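Local coordinates for ancylostoma secreted protein 2 (Necator americanus, PDB 4NUK), which is of uncertain biological role but belongs to the secreted CAP (cysteine-rich secretory protein) family and binds divalent metal ions between two histidines, at residues N57-A62 with Y189-P194; F86-P91 with E99-S104; K129-N134 with R144-Y149; H148-V153 with A180-G185. One frame throughout, in Å; residues are numbered along the deposited sequence.

Contact 1 of 4, residues N57-A62 with Y189-P194; sequences NAPKAA and YEKGEP
Tyr-189 packs against segment 57-62 and bonds to Pro-59 O. Its CG is wedged between the backbone N and the carbonyl carbon (chi1 55°), which places the ring against Ala-61 and Pro-59. From CB outward, CG comes near the methyl of Ala-61, and Tyr-189 CD1 packs closely on it, 3.3 Å from Ala-61 CB. CE1 is shared between that methyl and the carbonyl of Pro-59. At the tip, Tyr-189 OH gives a hydrogen bond of 2.8 Å to Pro-59 O, in the carbonyl plane and on a lone pair, while Ala-58 CB also touches the hydroxyl.

Beyond the ring the backbones meet in a single beta bridge, Ala-61 with Lys-191. Ala-62 N donates almost straight to Glu-190 O (2.9 Å, 174°), and Gly-192 N reaches Lys-60 O from above the carbonyl plane at 3.2 Å. Lys-191 lays its CG on Pro-59 CB (3.5 Å), and its NZ continues to Gln-133 O. Lys-60 and Glu-193 run side by side, ending in a long salt bridge, Lys-60 NZ to Glu-193 OE1 3.8 Å.

The two irregular loops are thus joined largely through main-chain carbonyls, with the buried phenol satisfied by one of them and the weak charge pair at the exposed surface.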
loop_
_atom_site.group_PDB
_atom_site.type_symbol
_atom_site.label_atom_id
_atom_site.label_comp_id
_atom_site.label_asym_id
_atom_site.label_seq_id
_atom_site.Cartn_x
_atom_site.Cartn_y
_atom_site.Cartn_z
ATOM N N ASN A 57 7.413 -12.681 -13.500
ATOM C CA ASN A 57 7.108 -12.174 -12.177
ATOM C C ASN A 57 7.784 -10.841 -11.913
ATOM O O ASN A 57 8.614 -10.389 -12.701
ATOM C CB ASN A 57 7.536 -13.187 -11.127
ATOM C CG ASN A 57 6.571 -14.327 -11.010
ATOM O OD1 ASN A 57 5.492 -14.296 -11.598
ATOM N ND2 ASN A 57 6.936 -15.334 -10.236
ATOM N N ALA A 58 7.431 -10.194 -10.814
ATOM C CA ALA A 58 8.125 -8.965 -10.466
ATOM C C ALA A 58 9.485 -9.348 -9.921
ATOM O O ALA A 58 9.597 -10.338 -9.211
ATOM C CB ALA A 58 7.346 -8.169 -9.441
ATOM N N PRO A 59 10.521 -8.561 -10.248
ATOM C CA PRO A 59 11.884 -8.821 -9.760
ATOM C C PRO A 59 11.960 -8.906 -8.243
ATOM O O PRO A 59 11.258 -8.177 -7.533
ATOM C CB PRO A 59 12.688 -7.612 -10.264
ATOM C CG PRO A 59 11.677 -6.597 -10.703
ATOM C CD PRO A 59 10.456 -7.363 -11.107
ATOM N N LYS A 60 12.797 -9.819 -7.754
ATOM C CA LYS A 60 13.064 -9.929 -6.337
ATOM C C LYS A 60 13.506 -8.561 -5.832
ATOM O O LYS A 60 14.019 -7.755 -6.604
ATOM C CB LYS A 60 14.159 -10.972 -6.103
ATOM C CG LYS A 60 13.771 -12.384 -6.498
ATOM C CD LYS A 60 14.975 -13.319 -6.480
ATOM C CE LYS A 60 14.575 -14.779 -6.737
ATOM N NZ LYS A 60 15.598 -15.499 -7.563
ATOM N N ALA A 61 13.297 -8.286 -4.547
ATOM C CA ALA A 61 13.735 -7.017 -3.986
ATOM C C ALA A 61 14.914 -7.204 -3.032
ATOM O O ALA A 61 14.905 -8.104 -2.190
ATOM C CB ALA A 61 12.597 -6.341 -3.283
ATOM N N ALA A 62 15.916 -6.336 -3.156
ATOM C CA ALA A 62 17.139 -6.434 -2.353
ATOM C C ALA A 62 16.954 -6.022 -0.892
ATOM O O ALA A 62 17.633 -6.557 -0.008
ATOM C CB ALA A 62 18.267 -5.623 -2.994
ATOM N N TYR A 189 11.546 -0.177 -6.051
ATOM C CA TYR A 189 12.473 -0.808 -5.125
ATOM C C TYR A 189 13.792 -1.223 -5.807
ATOM O O TYR A 189 13.868 -1.356 -7.034
ATOM C CB TYR A 189 11.806 -1.978 -4.374
ATOM C CG TYR A 189 11.191 -3.044 -5.250
ATOM C CD1 TYR A 189 11.938 -4.121 -5.679
ATOM C CD2 TYR A 189 9.863 -2.978 -5.632
ATOM C CE1 TYR A 189 11.387 -5.107 -6.478
ATOM C CE2 TYR A 189 9.302 -3.951 -6.435
ATOM C CZ TYR A 189 10.077 -5.014 -6.862
ATOM O OH TYR A 189 9.545 -6.003 -7.657
ATOM N N GLU A 190 14.839 -1.379 -4.999
ATOM C CA GLU A 190 16.125 -1.866 -5.476
ATOM C C GLU A 190 16.002 -3.353 -5.771
ATOM O O GLU A 190 15.543 -4.126 -4.936
ATOM C CB GLU A 190 17.210 -1.622 -4.428
ATOM C CG GLU A 190 18.460 -2.460 -4.627
ATOM C CD GLU A 190 19.744 -1.626 -4.618
ATOM O OE1 GLU A 190 20.010 -0.952 -3.590
ATOM O OE2 GLU A 190 20.480 -1.648 -5.640
ATOM N N LYS A 191 16.393 -3.748 -6.975
ATOM C CA LYS A 191 16.291 -5.145 -7.366
ATOM C C LYS A 191 17.472 -5.971 -6.851
ATOM O O LYS A 191 18.586 -5.468 -6.698
ATOM C CB LYS A 191 16.141 -5.265 -8.887
ATOM C CG LYS A 191 14.758 -4.894 -9.388
ATOM C CD LYS A 191 14.825 -4.200 -10.760
ATOM C CE LYS A 191 15.683 -4.975 -11.731
ATOM N NZ LYS A 191 15.660 -4.369 -13.071
ATOM N N GLY A 192 17.212 -7.243 -6.585
ATOM C CA GLY A 192 18.246 -8.153 -6.138
ATOM C C GLY A 192 17.674 -9.244 -5.269
ATOM O O GLY A 192 16.460 -9.293 -5.042
ATOM N N GLU A 193 18.551 -10.118 -4.785
ATOM C CA GLU A 193 18.149 -11.197 -3.895
ATOM C C GLU A 193 17.565 -10.628 -2.606
ATOM O O GLU A 193 18.057 -9.628 -2.088
ATOM C CB GLU A 193 19.342 -12.115 -3.569
ATOM C CG GLU A 193 20.012 -12.778 -4.774
ATOM C CD GLU A 193 19.067 -13.679 -5.578
ATOM O OE1 GLU A 193 18.051 -14.165 -5.015
ATOM O OE2 GLU A 193 19.348 -13.895 -6.781
ATOM N N PRO A 194 16.520 -11.274 -2.079
ATOM C CA PRO A 194 15.820 -10.817 -0.876
ATOM C C PRO A 194 16.788 -10.680 0.285
ATOM O O PRO A 194 17.730 -11.469 0.375
ATOM C CB PRO A 194 14.848 -11.961 -0.582
ATOM C CG PRO A 194 14.706 -12.700 -1.877
ATOM C CD PRO A 194 16.018 -12.573 -2.562
#

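Contact 2 of 4, residues F86-P91 with E99-S104; sequences FKHSQP and ENIFMS. With NI (nickel (II) ion), chain B.
The loop 86-91 runs nearly antiparallel to strand 98-104, their touching parts 168° apart, yet the CA atoms of His-88 and Ile-101 are 7.0 Å apart, and side chains bridge the gap. This is an edge strand of the CAP-domain sheet, and the loop over it brings in His-88, one of the protein's two metal-binding histidines. His-88 NE2 holds the nickel ion at 2.3 Å; zinc and copper are seen at this histidine in other structures of the protein.

Glu-99 organises the site. Its CG points away from the backbone N and the chain runs on extended, sliding past His-88 in the opposite direction, with carboxylate and imidazole nearly coplanar, 20° apart. Glu-99 OE1 is gripped twice: His-88 ND1 donates to the anti lone pair at 3.0 Å, and Ser-89 N to the syn lone pair at 2.8 Å. Ser-89 OG meets OE2 from above the carboxylate plane, and Asn-80 and Gln-176 also donate to OE2. As a second-shell group, Glu-99, together with the metal bond, holds the imidazole's rotation and would probably make its NE2 a stronger metal donor.

Farther along, Ile-101 CG1 sits over the rim of one His-88 face. Met-103 comes at the Phe-86 ring at about a right angle, Met-103 CG 3.5 Å from Phe-86 CE1. Ile-101 CD1 makes a CH-pi contact almost over the centre of that ring, 3.6 Å from the Phe-86 centroid and 12° off the normal.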
loop_
_atom_site.group_PDB
_atom_site.type_symbol
_atom_site.label_atom_id
_atom_site.label_comp_id
_atom_site.label_asym_id
_atom_site.label_seq_id
_atom_site.Cartn_x
_atom_site.Cartn_y
_atom_site.Cartn_z
ATOM N N PHE A 86 -15.287 10.384 -3.302
ATOM C CA PHE A 86 -14.261 9.519 -3.893
ATOM C C PHE A 86 -13.228 10.360 -4.635
ATOM O O PHE A 86 -13.338 10.585 -5.833
ATOM C CB PHE A 86 -14.873 8.441 -4.800
ATOM C CG PHE A 86 -13.906 7.355 -5.190
ATOM C CD1 PHE A 86 -13.693 6.270 -4.366
ATOM C CD2 PHE A 86 -13.208 7.419 -6.377
ATOM C CE1 PHE A 86 -12.793 5.258 -4.726
ATOM C CE2 PHE A 86 -12.313 6.408 -6.740
ATOM C CZ PHE A 86 -12.116 5.326 -5.915
ATOM N N LYS A 87 -12.223 10.831 -3.904
ATOM C CA LYS A 87 -11.258 11.760 -4.473
ATOM C C LYS A 87 -9.930 11.655 -3.741
ATOM O O LYS A 87 -9.895 11.560 -2.515
ATOM C CB LYS A 87 -11.800 13.186 -4.370
ATOM C CG LYS A 87 -10.895 14.243 -4.955
ATOM C CD LYS A 87 -11.602 15.607 -5.017
ATOM C CE LYS A 87 -10.604 16.761 -5.211
ATOM N NZ LYS A 87 -9.831 16.709 -6.497
ATOM N N HIS A 88 -8.831 11.661 -4.484
ATOM C CA HIS A 88 -7.540 11.756 -3.830
ATOM C C HIS A 88 -7.471 13.094 -3.101
ATOM O O HIS A 88 -7.940 14.100 -3.620
ATOM C CB HIS A 88 -6.404 11.618 -4.835
ATOM C CG HIS A 88 -6.026 10.197 -5.104
ATOM N ND1 HIS A 88 -5.477 9.381 -4.138
ATOM C CD2 HIS A 88 -6.143 9.439 -6.219
ATOM C CE1 HIS A 88 -5.268 8.181 -4.645
ATOM N NE2 HIS A 88 -5.666 8.189 -5.905
ATOM N N SER A 89 -6.936 13.100 -1.880
ATOM C CA SER A 89 -6.788 14.353 -1.140
ATOM C C SER A 89 -5.710 15.202 -1.807
ATOM O O SER A 89 -4.897 14.674 -2.573
ATOM C CB SER A 89 -6.429 14.073 0.313
ATOM O OG SER A 89 -5.244 13.298 0.403
ATOM N N GLN A 90 -5.705 16.504 -1.545
ATOM C CA GLN A 90 -4.626 17.352 -2.038
ATOM C C GLN A 90 -3.381 16.960 -1.286
ATOM O O GLN A 90 -3.438 16.734 -0.077
ATOM C CB GLN A 90 -4.891 18.827 -1.766
ATOM C CG GLN A 90 -6.293 19.237 -1.972
ATOM C CD GLN A 90 -6.409 20.361 -2.942
ATOM O OE1 GLN A 90 -6.737 20.152 -4.109
ATOM N NE2 GLN A 90 -6.150 21.579 -2.471
ATOM N N PRO A 91 -2.255 16.872 -2.000
ATOM C CA PRO A 91 -0.969 16.467 -1.418
ATOM C C PRO A 91 -0.733 17.334 -0.192
ATOM O O PRO A 91 -0.106 16.931 0.788
ATOM C CB PRO A 91 0.022 16.791 -2.528
ATOM C CG PRO A 91 -0.773 16.639 -3.791
ATOM C CD PRO A 91 -2.171 17.104 -3.454
ATOM N N GLU A 99 -1.010 8.031 -0.977
ATOM C CA GLU A 99 -2.409 7.719 -0.735
ATOM C C GLU A 99 -2.958 6.738 -1.757
ATOM O O GLU A 99 -2.729 6.890 -2.966
ATOM C CB GLU A 99 -3.257 8.987 -0.779
ATOM C CG GLU A 99 -4.712 8.786 -0.333
ATOM C CD GLU A 99 -5.491 10.092 -0.345
ATOM O OE1 GLU A 99 -5.778 10.584 -1.460
ATOM O OE2 GLU A 99 -5.771 10.647 0.750
ATOM N N ASN A 100 -3.672 5.726 -1.264
ATOM C CA ASN A 100 -4.445 4.841 -2.113
ATOM C C ASN A 100 -5.906 4.994 -1.721
ATOM O O ASN A 100 -6.209 5.172 -0.538
ATOM C CB ASN A 100 -4.014 3.370 -1.957
ATOM C CG ASN A 100 -2.747 3.034 -2.722
ATOM O OD1 ASN A 100 -2.296 3.794 -3.589
ATOM N ND2 ASN A 100 -2.153 1.881 -2.395
ATOM N N ILE A 101 -6.811 4.938 -2.704
ATOM C CA ILE A 101 -8.244 4.952 -2.398
ATOM C C ILE A 101 -9.013 3.830 -3.052
ATOM O O ILE A 101 -8.595 3.278 -4.064
ATOM C CB ILE A 101 -8.949 6.306 -2.690
ATOM C CG1 ILE A 101 -9.109 6.575 -4.181
ATOM C CG2 ILE A 101 -8.265 7.466 -1.976
ATOM C CD1 ILE A 101 -9.907 7.874 -4.442
ATOM N N PHE A 102 -10.151 3.498 -2.457
ATOM C CA PHE A 102 -10.960 2.389 -2.928
ATOM C C PHE A 102 -12.367 2.530 -2.405
ATOM O O PHE A 102 -12.578 3.013 -1.289
ATOM C CB PHE A 102 -10.371 1.077 -2.411
ATOM C CG PHE A 102 -11.228 -0.139 -2.676
ATOM C CD1 PHE A 102 -11.146 -0.808 -3.887
ATOM C CD2 PHE A 102 -12.063 -0.636 -1.697
ATOM C CE1 PHE A 102 -11.917 -1.934 -4.124
ATOM C CE2 PHE A 102 -12.827 -1.754 -1.917
ATOM C CZ PHE A 102 -12.759 -2.410 -3.138
ATOM N N MET A 103 -13.330 2.089 -3.202
ATOM C CA MET A 103 -14.696 1.989 -2.724
ATOM C C MET A 103 -15.362 0.660 -3.084
ATOM O O MET A 103 -15.097 0.072 -4.125
ATOM C CB MET A 103 -15.548 3.164 -3.214
ATOM C CG MET A 103 -15.712 3.262 -4.715
ATOM S SD MET A 103 -17.362 3.865 -5.166
ATOM C CE MET A 103 -18.305 2.359 -4.970
ATOM N N SER A 104 -16.214 0.196 -2.181
ATOM C CA SER A 104 -17.138 -0.881 -2.448
ATOM C C SER A 104 -18.545 -0.303 -2.414
ATOM O O SER A 104 -18.844 0.551 -1.584
ATOM C CB SER A 104 -17.023 -1.940 -1.361
ATOM O OG SER A 104 -18.107 -2.844 -1.440
HETATM NI NI NI B . -4.702 6.938 -7.541
#

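Contact 3 of 4, residues K129-N134 with R144-Y149; sequences KGVGQN and RGVGHY. With NI (nickel (II) ion), chain B.
This is a partly buried contact between two turns: the loop that leaves helix 125-128, and the turn joining helix 139-143 to helix 147-152, which carries the metal ligand His-148. Both belong to the CAP domain, and each turn has a glycine with positive phi just after its helix, Gly-130 and Gly-145, where the chain changes direction.

Lys-129 spans the exposed side. Its chain is extended beyond CG and runs past the backbone of the opposite turn: Lys-129 CB packs on Val-146 CG1 at 3.7 Å, CD passes 3.2 Å from Arg-144 O, and NZ donates to Gly-145 O at 2.9 Å. That bond meets the oxygen at a C=O...N angle of 137° and tilts 24° from the carbonyl plane. In the reverse direction Arg-144 bends at chi3 (140°) and brings its guanidinium over the turn at Gly-130, whose carbonyl oxygen lies over one face of the group.

The buried half is apolar, built from Val-131, Val-146 and the ring of Tyr-149, which also meets that of Phe-123, the planes steeply inclined. Around it, Asp-52 accepts hydrogen bonds from the backbone N of Val-131 and of Gly-132, and Glu-125 OE1 accepts from the N of both His-148 and Tyr-149, tying the start of the helix to its surroundings. At the centre one methyl touches both partners, the two valines crossing obliquely: Val-131 CG2 is 3.8 Å from Val-146 CG2 and 3.9 Å from Tyr-149 CE2.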
loop_
_atom_site.group_PDB
_atom_site.type_symbol
_atom_site.label_atom_id
_atom_site.label_comp_id
_atom_site.label_asym_id
_atom_site.label_seq_id
_atom_site.Cartn_x
_atom_site.Cartn_y
_atom_site.Cartn_z
ATOM N N LYS A 129 -2.469 -5.148 -14.946
ATOM C CA LYS A 129 -1.932 -4.183 -15.879
ATOM C C LYS A 129 -0.466 -4.446 -16.185
ATOM O O LYS A 129 0.024 -4.086 -17.249
ATOM C CB LYS A 129 -2.141 -2.767 -15.355
ATOM C CG LYS A 129 -3.598 -2.382 -15.217
ATOM C CD LYS A 129 -3.759 -1.057 -14.464
ATOM C CE LYS A 129 -5.208 -0.573 -14.462
ATOM N NZ LYS A 129 -5.391 0.690 -13.681
ATOM N N GLY A 130 0.239 -5.083 -15.259
ATOM C CA GLY A 130 1.643 -5.399 -15.472
ATOM C C GLY A 130 2.547 -4.215 -15.206
ATOM O O GLY A 130 2.103 -3.075 -15.250
ATOM N N VAL A 131 3.817 -4.485 -14.923
ATOM C CA VAL A 131 4.760 -3.419 -14.606
ATOM C C VAL A 131 6.051 -3.572 -15.384
ATOM O O VAL A 131 6.428 -2.699 -16.144
ATOM C CB VAL A 131 5.055 -3.355 -13.089
ATOM C CG1 VAL A 131 6.322 -2.551 -12.808
ATOM C CG2 VAL A 131 3.874 -2.764 -12.360
ATOM N N GLY A 132 6.733 -4.686 -15.199
ATOM C CA GLY A 132 7.940 -4.910 -15.959
ATOM C C GLY A 132 9.129 -5.071 -15.049
ATOM O O GLY A 132 8.993 -5.016 -13.826
ATOM N N GLN A 133 10.295 -5.279 -15.647
ATOM C CA GLN A 133 11.508 -5.542 -14.884
ATOM C C GLN A 133 12.210 -4.239 -14.515
ATOM O O GLN A 133 13.038 -4.203 -13.608
ATOM C CB GLN A 133 12.447 -6.453 -15.683
ATOM C CG GLN A 133 11.946 -7.886 -15.825
ATOM C CD GLN A 133 12.128 -8.690 -14.547
ATOM O OE1 GLN A 133 13.197 -8.668 -13.931
ATOM N NE2 GLN A 133 11.080 -9.400 -14.138
ATOM N N ASN A 134 11.871 -3.174 -15.235
ATOM C CA ASN A 134 12.449 -1.860 -14.993
ATOM C C ASN A 134 11.556 -1.019 -14.065
ATOM O O ASN A 134 10.573 -0.420 -14.501
ATOM C CB ASN A 134 12.695 -1.133 -16.316
ATOM C CG ASN A 134 13.593 0.060 -16.155
ATOM O OD1 ASN A 134 13.505 0.780 -15.162
ATOM N ND2 ASN A 134 14.487 0.269 -17.118
ATOM N N ARG A 144 0.511 3.417 -17.264
ATOM C CA ARG A 144 -0.119 2.112 -17.128
ATOM C C ARG A 144 -1.152 2.131 -16.012
ATOM O O ARG A 144 -1.982 1.233 -15.918
ATOM C CB ARG A 144 0.915 1.031 -16.813
ATOM C CG ARG A 144 1.945 0.756 -17.890
ATOM C CD ARG A 144 2.865 -0.368 -17.413
ATOM N NE ARG A 144 3.210 -1.327 -18.460
ATOM C CZ ARG A 144 2.381 -2.267 -18.911
ATOM N NH1 ARG A 144 1.156 -2.355 -18.413
ATOM N NH2 ARG A 144 2.768 -3.109 -19.861
ATOM N N GLY A 145 -1.080 3.138 -15.150
ATOM C CA GLY A 145 -2.008 3.252 -14.042
ATOM C C GLY A 145 -1.876 2.129 -13.029
ATOM O O GLY A 145 -2.877 1.540 -12.617
ATOM N N VAL A 146 -0.640 1.838 -12.621
ATOM C CA VAL A 146 -0.374 0.859 -11.570
ATOM C C VAL A 146 0.089 1.522 -10.278
ATOM O O VAL A 146 0.832 0.919 -9.501
ATOM C CB VAL A 146 0.710 -0.153 -11.987
ATOM C CG1 VAL A 146 0.228 -0.999 -13.139
ATOM C CG2 VAL A 146 1.998 0.569 -12.340
ATOM N N GLY A 147 -0.352 2.754 -10.052
ATOM C CA GLY A 147 0.172 3.572 -8.976
ATOM C C GLY A 147 -0.272 3.159 -7.586
ATOM O O GLY A 147 0.261 3.624 -6.570
ATOM N N HIS A 148 -1.266 2.293 -7.519
ATOM C CA HIS A 148 -1.713 1.836 -6.217
ATOM C C HIS A 148 -0.878 0.653 -5.803
ATOM O O HIS A 148 -0.526 0.509 -4.636
ATOM C CB HIS A 148 -3.196 1.498 -6.250
ATOM C CG HIS A 148 -4.071 2.700 -6.436
ATOM N ND1 HIS A 148 -5.384 2.617 -6.845
ATOM C CD2 HIS A 148 -3.817 4.018 -6.264
ATOM C CE1 HIS A 148 -5.897 3.829 -6.926
ATOM N NE2 HIS A 148 -4.967 4.697 -6.578
ATOM N N TYR A 149 -0.560 -0.193 -6.773
ATOM C CA TYR A 149 0.385 -1.273 -6.545
ATOM C C TYR A 149 1.762 -0.723 -6.183
ATOM O O TYR A 149 2.360 -1.152 -5.200
ATOM C CB TYR A 149 0.496 -2.182 -7.776
ATOM C CG TYR A 149 1.758 -3.014 -7.781
ATOM C CD1 TYR A 149 1.859 -4.164 -7.008
ATOM C CD2 TYR A 149 2.856 -2.630 -8.534
ATOM C CE1 TYR A 149 3.012 -4.914 -6.992
ATOM C CE2 TYR A 149 4.021 -3.374 -8.536
ATOM C CZ TYR A 149 4.097 -4.515 -7.761
ATOM O OH TYR A 149 5.254 -5.257 -7.765
HETATM NI NI NI B . -4.702 6.938 -7.541
#

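Contact 4 of 4, residues H148-V153 with A180-G185; sequences HYTQMV and AGNMMG. With NI (nickel (II) ion), chain B.
Thr-150 and Asn-182 supply the one clear hydrogen bond between helix 147-152 and the loop 180-185. Thr-150 OG1 donates to Asn-182 OD1 at 2.6 Å, with the side chains crossing at about a right angle. The donor makes a C=O...O angle of 125° and is tilted 19° from the amide's carbonyl plane. With OG1 set between the backbone N and carbonyl carbon (chi1 60°), the hydroxyl faces the loop; the carbonyls of Val-146 and Gly-147 are weak, competing acceptors near it, and Asn-182 OD1 is the main one.

The other end of the same amide is held too: Asn-182 ND2 donates to Gly-147 O, so the amide spans hydroxyl and carbonyl at the first turn of the helix and its rotation is set. Asn-182 itself sits at positive phi.

The van der Waals part is small. Gln-151 CB lies 4.0 Å from Asn-182 ND2, and the nearest CA atoms, Gln-151 CA and Gly-181 CA, are 5.4 Å apart.

Metal binding comes from the helix start, where His-148 NE2 holds the nickel at 2.5 Å. Away from the loop, the helix is covered by helices 28-46 and 111-123, with Met-152 against His-38, Leu-41, Trp-122 and Phe-123, while strand 171-178 meets Gln-151 and Met-152 through Tyr-177.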
loop_
_atom_site.group_PDB
_atom_site.type_symbol
_atom_site.label_atom_id
_atom_site.label_comp_id
_atom_site.label_asym_id
_atom_site.label_seq_id
_atom_site.Cartn_x
_atom_site.Cartn_y
_atom_site.Cartn_z
ATOM N N HIS A 148 -1.266 2.293 -7.519
ATOM C CA HIS A 148 -1.713 1.836 -6.217
ATOM C C HIS A 148 -0.878 0.653 -5.803
ATOM O O HIS A 148 -0.526 0.509 -4.636
ATOM C CB HIS A 148 -3.196 1.498 -6.250
ATOM C CG HIS A 148 -4.071 2.700 -6.436
ATOM N ND1 HIS A 148 -5.384 2.617 -6.845
ATOM C CD2 HIS A 148 -3.817 4.018 -6.264
ATOM C CE1 HIS A 148 -5.897 3.829 -6.926
ATOM N NE2 HIS A 148 -4.967 4.697 -6.578
ATOM N N TYR A 149 -0.560 -0.193 -6.773
ATOM C CA TYR A 149 0.385 -1.273 -6.545
ATOM C C TYR A 149 1.762 -0.723 -6.183
ATOM O O TYR A 149 2.360 -1.152 -5.200
ATOM C CB TYR A 149 0.496 -2.182 -7.776
ATOM C CG TYR A 149 1.758 -3.014 -7.781
ATOM C CD1 TYR A 149 1.859 -4.164 -7.008
ATOM C CD2 TYR A 149 2.856 -2.630 -8.534
ATOM C CE1 TYR A 149 3.012 -4.914 -6.992
ATOM C CE2 TYR A 149 4.021 -3.374 -8.536
ATOM C CZ TYR A 149 4.097 -4.515 -7.761
ATOM O OH TYR A 149 5.254 -5.257 -7.765
ATOM N N THR A 150 2.271 0.221 -6.975
ATOM C CA THR A 150 3.629 0.719 -6.755
ATOM C C THR A 150 3.768 1.342 -5.363
ATOM O O THR A 150 4.800 1.213 -4.732
ATOM C CB THR A 150 4.098 1.705 -7.843
ATOM O OG1 THR A 150 3.228 2.834 -7.876
ATOM C CG2 THR A 150 4.104 1.033 -9.232
ATOM N N GLN A 151 2.723 1.995 -4.880
ATOM C CA GLN A 151 2.764 2.563 -3.547
ATOM C C GLN A 151 2.708 1.464 -2.486
ATOM O O GLN A 151 3.287 1.597 -1.405
ATOM C CB GLN A 151 1.646 3.596 -3.349
ATOM C CG GLN A 151 1.583 4.219 -1.950
ATOM C CD GLN A 151 2.871 4.931 -1.514
ATOM O OE1 GLN A 151 3.760 4.319 -0.922
ATOM N NE2 GLN A 151 2.953 6.236 -1.778
ATOM N N MET A 152 2.035 0.360 -2.785
ATOM C CA MET A 152 1.958 -0.711 -1.797
ATOM C C MET A 152 3.329 -1.315 -1.519
ATOM O O MET A 152 3.648 -1.643 -0.373
ATOM C CB MET A 152 0.979 -1.786 -2.216
ATOM C CG MET A 152 -0.467 -1.413 -1.978
ATOM S SD MET A 152 -1.551 -2.817 -2.307
ATOM C CE MET A 152 -1.175 -3.894 -0.931
ATOM N N VAL A 153 4.137 -1.441 -2.572
ATOM C CA VAL A 153 5.436 -2.108 -2.469
ATOM C C VAL A 153 6.585 -1.110 -2.584
ATOM O O VAL A 153 7.725 -1.487 -2.812
ATOM C CB VAL A 153 5.615 -3.210 -3.543
ATOM C CG1 VAL A 153 4.466 -4.195 -3.504
ATOM C CG2 VAL A 153 5.752 -2.593 -4.922
ATOM N N ALA A 180 5.900 9.105 1.615
ATOM C CA ALA A 180 5.192 8.940 0.364
ATOM C C ALA A 180 6.056 8.173 -0.591
ATOM O O ALA A 180 7.260 8.412 -0.673
ATOM C CB ALA A 180 4.878 10.293 -0.222
ATOM N N GLY A 181 5.437 7.259 -1.325
ATOM C CA GLY A 181 6.085 6.617 -2.450
ATOM C C GLY A 181 5.688 7.302 -3.748
ATOM O O GLY A 181 5.104 8.385 -3.731
ATOM N N ASN A 182 6.013 6.670 -4.874
ATOM C CA ASN A 182 5.654 7.185 -6.197
ATOM C C ASN A 182 6.308 8.499 -6.596
ATOM O O ASN A 182 5.670 9.331 -7.250
ATOM C CB ASN A 182 4.140 7.331 -6.338
ATOM C CG ASN A 182 3.451 6.008 -6.524
ATOM O OD1 ASN A 182 4.103 4.970 -6.698
ATOM N ND2 ASN A 182 2.116 6.030 -6.512
ATOM N N MET A 183 7.562 8.702 -6.207
ATOM C CA MET A 183 8.270 9.865 -6.706
ATOM C C MET A 183 8.656 9.605 -8.144
ATOM O O MET A 183 9.344 8.622 -8.433
ATOM C CB MET A 183 9.507 10.210 -5.881
ATOM C CG MET A 183 9.951 9.159 -4.906
ATOM S SD MET A 183 9.874 9.813 -3.232
ATOM C CE MET A 183 8.129 10.150 -3.159
ATOM N N MET A 184 8.208 10.479 -9.041
ATOM C CA MET A 184 8.563 10.380 -10.453
ATOM C C MET A 184 10.073 10.336 -10.644
ATOM O O MET A 184 10.813 11.100 -10.034
ATOM C CB MET A 184 7.992 11.558 -11.229
ATOM C CG MET A 184 6.486 11.697 -11.127
ATOM S SD MET A 184 5.623 10.309 -11.889
ATOM C CE MET A 184 6.417 10.259 -13.490
ATOM N N GLY A 185 10.532 9.432 -11.495
ATOM C CA GLY A 185 11.950 9.324 -11.768
ATOM C C GLY A 185 12.701 8.397 -10.825
ATOM O O GLY A 185 13.882 8.169 -11.029
HETATM NI NI NI B . -4.702 6.938 -7.541
#

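Overall arrangement
The nickel ion joins contacts 2, 3 and 4, since His-88 belongs to contact 2 and His-148 is shared by contacts 3 and 4; His-88 NE2 and His-148 NE2 lie 3.6 Å apart. Asn-100 of contact 2 adds a second tie, its ND2 lying 3.1 Å from His-148 O. Contacts 3 and 4, centres 10 Å apart, meet at helix 147-152. Contact 1 lies on the far side of the chain's centre from contact 2, centres 28 Å apart, and away from the metal. It touches contact 3 where Pro-59 CD is 3.7 Å from Gln-133 NE2, and contact 4 where Tyr-189 CD2 is 3.8 Å from Val-153 O. In sequence, contact 1 closes a loop that contains the other three.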